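PDB 6W0P: kojibiose phosphorylase from Gut metagenome, which is a phosphorylase of glycoside hydrolase family 65, with N-terminal, central catalytic and C-terminal family domains. Local coordinates for residues Q209-T217 / Q266-K275. Sequence-based numbering, arbitrary orientation.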
ATOM      1  N   GLN A 209      -4.208   4.573  30.594  1.00 43.84           N
ATOM      2  CA  GLN A 209      -3.529   3.545  31.418  1.00 41.68           C
ATOM      3  C   GLN A 209      -2.558   4.233  32.369  1.00 40.39           C
ATOM      4  O   GLN A 209      -1.875   5.195  31.945  1.00 41.05           O
ATOM      5  CB  GLN A 209      -2.827   2.522  30.538  1.00 39.98           C
ATOM      6  CG  GLN A 209      -3.800   1.750  29.666  1.00 39.74           C
ATOM      7  CD  GLN A 209      -3.058   0.709  28.867  1.00 39.46           C
ATOM      8  OE1 GLN A 209      -1.976   0.980  28.332  1.00 37.83           O
ATOM      9  NE2 GLN A 209      -3.631  -0.490  28.807  1.00 38.30           N
ATOM     10  N   THR A 210      -2.506   3.726  33.593  1.00 39.10           N
ATOM     11  CA  THR A 210      -1.679   4.258  34.696  1.00 39.89           C
ATOM     12  C   THR A 210      -0.807   3.143  35.275  1.00 39.47           C
ATOM     13  O   THR A 210      -1.195   1.951  35.183  1.00 38.27           O
ATOM     14  CB  THR A 210      -2.550   4.884  35.793  1.00 40.54           C
ATOM     15  OG1 THR A 210      -3.246   3.829  36.466  1.00 40.35           O
ATOM     16  CG2 THR A 210      -3.513   5.916  35.244  1.00 40.85           C
ATOM     17  N   LEU A 211       0.316   3.551  35.858  1.00 39.08           N
ATOM     18  CA  LEU A 211       1.287   2.659  36.512  1.00 39.28           C
ATOM     19  C   LEU A 211       1.851   3.377  37.742  1.00 39.33           C
ATOM     20  O   LEU A 211       2.180   4.570  37.622  1.00 39.38           O
ATOM     21  CB  LEU A 211       2.366   2.363  35.469  1.00 39.29           C
ATOM     22  CG  LEU A 211       3.567   1.573  35.965  1.00 39.43           C
ATOM     23  CD1 LEU A 211       4.174   0.773  34.819  1.00 40.08           C
ATOM     24  CD2 LEU A 211       4.608   2.489  36.593  1.00 39.87           C
ATOM     25  N   THR A 212       1.994   2.670  38.861  1.00 39.18           N
ATOM     26  CA  THR A 212       2.753   3.145  40.046  1.00 40.07           C
ATOM     27  C   THR A 212       3.951   2.224  40.237  1.00 40.11           C
ATOM     28  O   THR A 212       3.748   0.998  40.330  1.00 40.36           O
ATOM     29  CB  THR A 212       1.889   3.221  41.312  1.00 40.29           C
ATOM     30  OG1 THR A 212       0.929   4.248  41.095  1.00 41.14           O
ATOM     31  CG2 THR A 212       2.684   3.559  42.553  1.00 40.74           C
ATOM     32  N   SER A 213       5.146   2.807  40.227  1.00 40.40           N
ATOM     33  CA  SER A 213       6.425   2.116  40.492  1.00 39.63           C
ATOM     34  C   SER A 213       6.980   2.616  41.817  1.00 39.93           C
ATOM     35  O   SER A 213       7.191   3.848  41.929  1.00 40.18           O
ATOM     36  CB  SER A 213       7.414   2.340  39.390  1.00 39.51           C
ATOM     37  OG  SER A 213       8.576   1.562  39.639  1.00 39.43           O
ATOM     38  N   VAL A 214       7.191   1.698  42.764  1.00 39.56           N
ATOM     39  CA  VAL A 214       7.733   2.032  44.111  1.00 41.06           C
ATOM     40  C   VAL A 214       8.942   1.143  44.415  1.00 40.91           C
ATOM     41  O   VAL A 214       8.905  -0.063  44.100  1.00 40.52           O
ATOM     42  CB  VAL A 214       6.648   1.903  45.194  1.00 41.39           C
ATOM     43  CG1 VAL A 214       5.566   2.966  45.025  1.00 42.12           C
ATOM     44  CG2 VAL A 214       6.041   0.510  45.219  1.00 41.43           C
ATOM     45  N   MET A 215       9.975   1.725  45.015  1.00 40.73           N
ATOM     46  CA  MET A 215      11.138   0.954  45.495  1.00 40.85           C
ATOM     47  C   MET A 215      11.485   1.350  46.931  1.00 40.99           C
ATOM     48  O   MET A 215      11.052   2.403  47.405  1.00 40.51           O
ATOM     49  CB  MET A 215      12.353   1.155  44.596  1.00 40.20           C
ATOM     50  CG  MET A 215      12.881   2.551  44.587  1.00 39.93           C
ATOM     51  SD  MET A 215      14.447   2.549  43.711  1.00 39.92           S
ATOM     52  CE  MET A 215      14.736   4.305  43.497  1.00 40.75           C
ATOM     53  N   ARG A 216      12.212   0.460  47.583  1.00 40.97           N
ATOM     54  CA  ARG A 216      12.841   0.658  48.904  1.00 41.32           C
ATOM     55  C   ARG A 216      13.984  -0.351  48.992  1.00 40.92           C
ATOM     56  O   ARG A 216      13.995  -1.286  48.155  1.00 41.06           O
ATOM     57  CB  ARG A 216      11.836   0.407  50.025  1.00 41.70           C
ATOM     58  CG  ARG A 216      11.510  -1.063  50.204  1.00 41.19           C
ATOM     59  CD  ARG A 216      10.334  -1.243  51.122  1.00 41.65           C
ATOM     60  NE  ARG A 216      10.708  -1.177  52.524  1.00 41.59           N
ATOM     61  CZ  ARG A 216      10.140  -0.376  53.417  1.00 42.72           C
ATOM     62  NH1 ARG A 216       9.202   0.488  53.046  1.00 43.62           N
ATOM     63  NH2 ARG A 216      10.538  -0.408  54.679  1.00 42.46           N
ATOM     64  N   THR A 217      14.862  -0.202  49.984  1.00 39.86           N
ATOM     65  CA  THR A 217      16.160  -0.926  50.056  1.00 39.27           C
ATOM     66  C   THR A 217      16.384  -1.326  51.516  1.00 39.08           C
ATOM     67  O   THR A 217      15.523  -0.991  52.347  1.00 38.01           O
ATOM     68  CB  THR A 217      17.305  -0.102  49.437  1.00 39.14           C
ATOM     69  OG1 THR A 217      17.733   0.917  50.343  1.00 39.03           O
ATOM     70  CG2 THR A 217      16.928   0.549  48.123  1.00 38.37           C
ATOM     71  N   GLN A 266      -4.078   2.738  44.164  1.00 49.02           N
ATOM     72  CA  GLN A 266      -2.983   2.157  43.334  1.00 48.32           C
ATOM     73  C   GLN A 266      -1.685   2.289  44.121  1.00 48.78           C
ATOM     74  O   GLN A 266      -0.982   1.268  44.311  1.00 47.34           O
ATOM     75  CB  GLN A 266      -2.858   2.875  41.985  1.00 47.29           C
ATOM     76  CG  GLN A 266      -1.926   2.193  40.994  1.00 45.94           C
ATOM     77  CD  GLN A 266      -1.970   2.798  39.608  1.00 44.59           C
ATOM     78  OE1 GLN A 266      -1.060   3.514  39.200  1.00 42.27           O
ATOM     79  NE2 GLN A 266      -3.027   2.501  38.865  1.00 44.36           N
ATOM     80  N   ARG A 267      -1.435   3.507  44.601  1.00 50.94           N
ATOM     81  CA  ARG A 267      -0.250   3.858  45.417  1.00 53.03           C
ATOM     82  C   ARG A 267      -0.257   3.034  46.708  1.00 52.26           C
ATOM     83  O   ARG A 267       0.788   2.463  47.035  1.00 51.45           O
ATOM     84  CB  ARG A 267      -0.231   5.362  45.683  1.00 57.46           C
ATOM     85  CG  ARG A 267       1.137   5.880  46.100  1.00 60.98           C
ATOM     86  CD  ARG A 267       1.058   7.094  47.006  1.00 63.38           C
ATOM     87  NE  ARG A 267       1.211   8.354  46.298  1.00 65.76           N
ATOM     88  CZ  ARG A 267       1.216   9.543  46.890  1.00 66.97           C
ATOM     89  NH1 ARG A 267       1.055   9.636  48.202  1.00 68.04           N
ATOM     90  NH2 ARG A 267       1.378  10.635  46.163  1.00 67.30           N
ATOM     91  N   ASP A 268      -1.386   2.929  47.404  1.00 53.08           N
ATOM     92  CA  ASP A 268      -1.411   2.231  48.717  1.00 54.33           C
ATOM     93  C   ASP A 268      -1.186   0.731  48.511  1.00 51.56           C
ATOM     94  O   ASP A 268      -0.453   0.119  49.317  1.00 51.09           O
ATOM     95  CB  ASP A 268      -2.704   2.466  49.499  1.00 58.69           C
ATOM     96  CG  ASP A 268      -2.479   2.280  50.992  1.00 62.06           C
ATOM     97  OD1 ASP A 268      -2.124   3.288  51.647  1.00 63.50           O
ATOM     98  OD2 ASP A 268      -2.589   1.115  51.480  1.00 63.08           O
ATOM     99  N   ILE A 269      -1.794   0.142  47.482  1.00 49.09           N
ATOM    100  CA  ILE A 269      -1.545  -1.288  47.134  1.00 47.40           C
ATOM    101  C   ILE A 269      -0.045  -1.458  46.847  1.00 44.23           C
ATOM    102  O   ILE A 269       0.569  -2.368  47.424  1.00 42.31           O
ATOM    103  CB  ILE A 269      -2.428  -1.747  45.963  1.00 47.69           C
ATOM    104  CG1 ILE A 269      -3.914  -1.670  46.335  1.00 49.36           C
ATOM    105  CG2 ILE A 269      -2.021  -3.142  45.501  1.00 47.07           C
ATOM    106  CD1 ILE A 269      -4.851  -1.631  45.135  1.00 49.96           C
ATOM    107  N   ALA A 270       0.546  -0.565  46.059  1.00 42.63           N
ATOM    108  CA  ALA A 270       1.969  -0.678  45.680  1.00 42.99           C
ATOM    109  C   ALA A 270       2.833  -0.680  46.949  1.00 43.27           C
ATOM    110  O   ALA A 270       3.691  -1.588  47.089  1.00 43.30           O
ATOM    111  CB  ALA A 270       2.350   0.414  44.718  1.00 42.81           C
ATOM    112  N   LEU A 271       2.587   0.255  47.869  1.00 44.02           N
ATOM    113  CA  LEU A 271       3.405   0.411  49.101  1.00 43.92           C
ATOM    114  C   LEU A 271       3.220  -0.779  50.039  1.00 43.57           C
ATOM    115  O   LEU A 271       4.224  -1.174  50.666  1.00 41.97           O
ATOM    116  CB  LEU A 271       3.032   1.719  49.796  1.00 45.04           C
ATOM    117  CG  LEU A 271       3.531   2.975  49.100  1.00 45.20           C
ATOM    118  CD1 LEU A 271       3.354   4.187  50.004  1.00 46.97           C
ATOM    119  CD2 LEU A 271       4.982   2.819  48.683  1.00 45.29           C
ATOM    120  N   THR A 272       1.995  -1.301  50.158  1.00 44.84           N
ATOM    121  CA  THR A 272       1.666  -2.482  51.007  1.00 46.04           C
ATOM    122  C   THR A 272       2.450  -3.704  50.506  1.00 46.68           C
ATOM    123  O   THR A 272       3.110  -4.375  51.337  1.00 47.63           O
ATOM    124  CB  THR A 272       0.155  -2.742  51.058  1.00 46.48           C
ATOM    125  OG1 THR A 272      -0.492  -1.524  51.441  1.00 49.07           O
ATOM    126  CG2 THR A 272      -0.216  -3.842  52.026  1.00 46.14           C
ATOM    127  N   LYS A 273       2.427  -3.982  49.198  1.00 47.05           N
ATOM    128  CA  LYS A 273       3.147  -5.153  48.624  1.00 46.55           C
ATOM    129  C   LYS A 273       4.664  -4.921  48.687  1.00 45.37           C
ATOM    130  O   LYS A 273       5.384  -5.846  49.077  1.00 44.65           O
ATOM    131  CB  LYS A 273       2.642  -5.432  47.203  1.00 48.33           C
ATOM    132  CG  LYS A 273       1.383  -6.290  47.134  1.00 49.40           C
ATOM    133  CD  LYS A 273       0.556  -6.005  45.903  1.00 50.92           C
ATOM    134  CE  LYS A 273      -0.802  -6.671  45.910  1.00 51.14           C
ATOM    135  NZ  LYS A 273      -0.793  -7.872  45.057  1.00 51.59           N
ATOM    136  N   LEU A 274       5.149  -3.724  48.338  1.00 45.27           N
ATOM    137  CA  LEU A 274       6.593  -3.391  48.461  1.00 45.54           C
ATOM    138  C   LEU A 274       7.074  -3.737  49.875  1.00 45.81           C
ATOM    139  O   LEU A 274       8.104  -4.438  50.003  1.00 44.60           O
ATOM    140  CB  LEU A 274       6.804  -1.902  48.175  1.00 45.77           C
ATOM    141  CG  LEU A 274       8.265  -1.450  48.221  1.00 45.36           C
ATOM    142  CD1 LEU A 274       9.097  -2.171  47.163  1.00 44.21           C
ATOM    143  CD2 LEU A 274       8.374   0.057  48.069  1.00 44.85           C
ATOM    144  N   LYS A 275       6.317  -3.291  50.884  1.00 46.90           N
ATOM    145  CA  LYS A 275       6.585  -3.503  52.334  1.00 50.07           C
ATOM    146  C   LYS A 275       6.642  -5.007  52.632  1.00 49.67           C
ATOM    147  O   LYS A 275       7.676  -5.461  53.172  1.00 49.91           O
ATOM    148  CB  LYS A 275       5.530  -2.758  53.172  1.00 52.10           C
ATOM    149  CG  LYS A 275       5.591  -2.969  54.677  1.00 52.95           C
ATOM    150  CD  LYS A 275       6.965  -2.703  55.272  1.00 54.70           C
ATOM    151  CE  LYS A 275       6.979  -2.758  56.788  1.00 56.15           C
ATOM    152  NZ  LYS A 275       8.353  -2.971  57.301  1.00 56.33           N
TER
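Gln266 reaches from the helix to two threonines of the strand, Thr210 and Thr212. Its CB lies 4.1 Å from Thr212 OG1. CG, anti to the backbone N (chi1 -170°), comes closer to the same hydroxyl. The chain stays extended beyond CG and carries the amide along the strand. There the amide uses both ends. Thr212 OG1 donates to Gln266 OE1 at 2.8 Å, in the carbonyl plane and on a lone pair. Gln266 NE2 donates to Thr210 OG1, also at 2.8 Å; the bond is nearly straight (168°) and lies close to the amide plane. The two bonds fix the rotation of the buried amide. Gln261 OE1 takes a further bond from Gln266 NE2, and Thr212 OG1 also bonds Thr201 OG1.

Strand 210-217 belongs to the large antiparallel sheet of the family 65 N-terminal domain, between strands 245-256 and 197-204. Helix 263-277 follows that sheet in the chain and packs on its face; its segment 266-275 crosses strand 210-217 at -32°.

Further along, the contact is apolar. The methyl Thr212 CG2 meets Ala270 CB. Val214 divides its two methyls: CG1 touches Leu271 CD2 at 3.7 Å, while CG2 meets Ala270 CB and Leu274 CD2. Leu274 CD2 also lies against the Met215 carbonyl. Arg216 lays its methylene chain over Leu274, with its CD 3.6 Å from Leu274 CG. The chain then bends at chi3, before the guanidinium. Lys275 CD lies over one guanidinium face, offset toward the rim, and Arg216 NH1 bonds Ser197 OG.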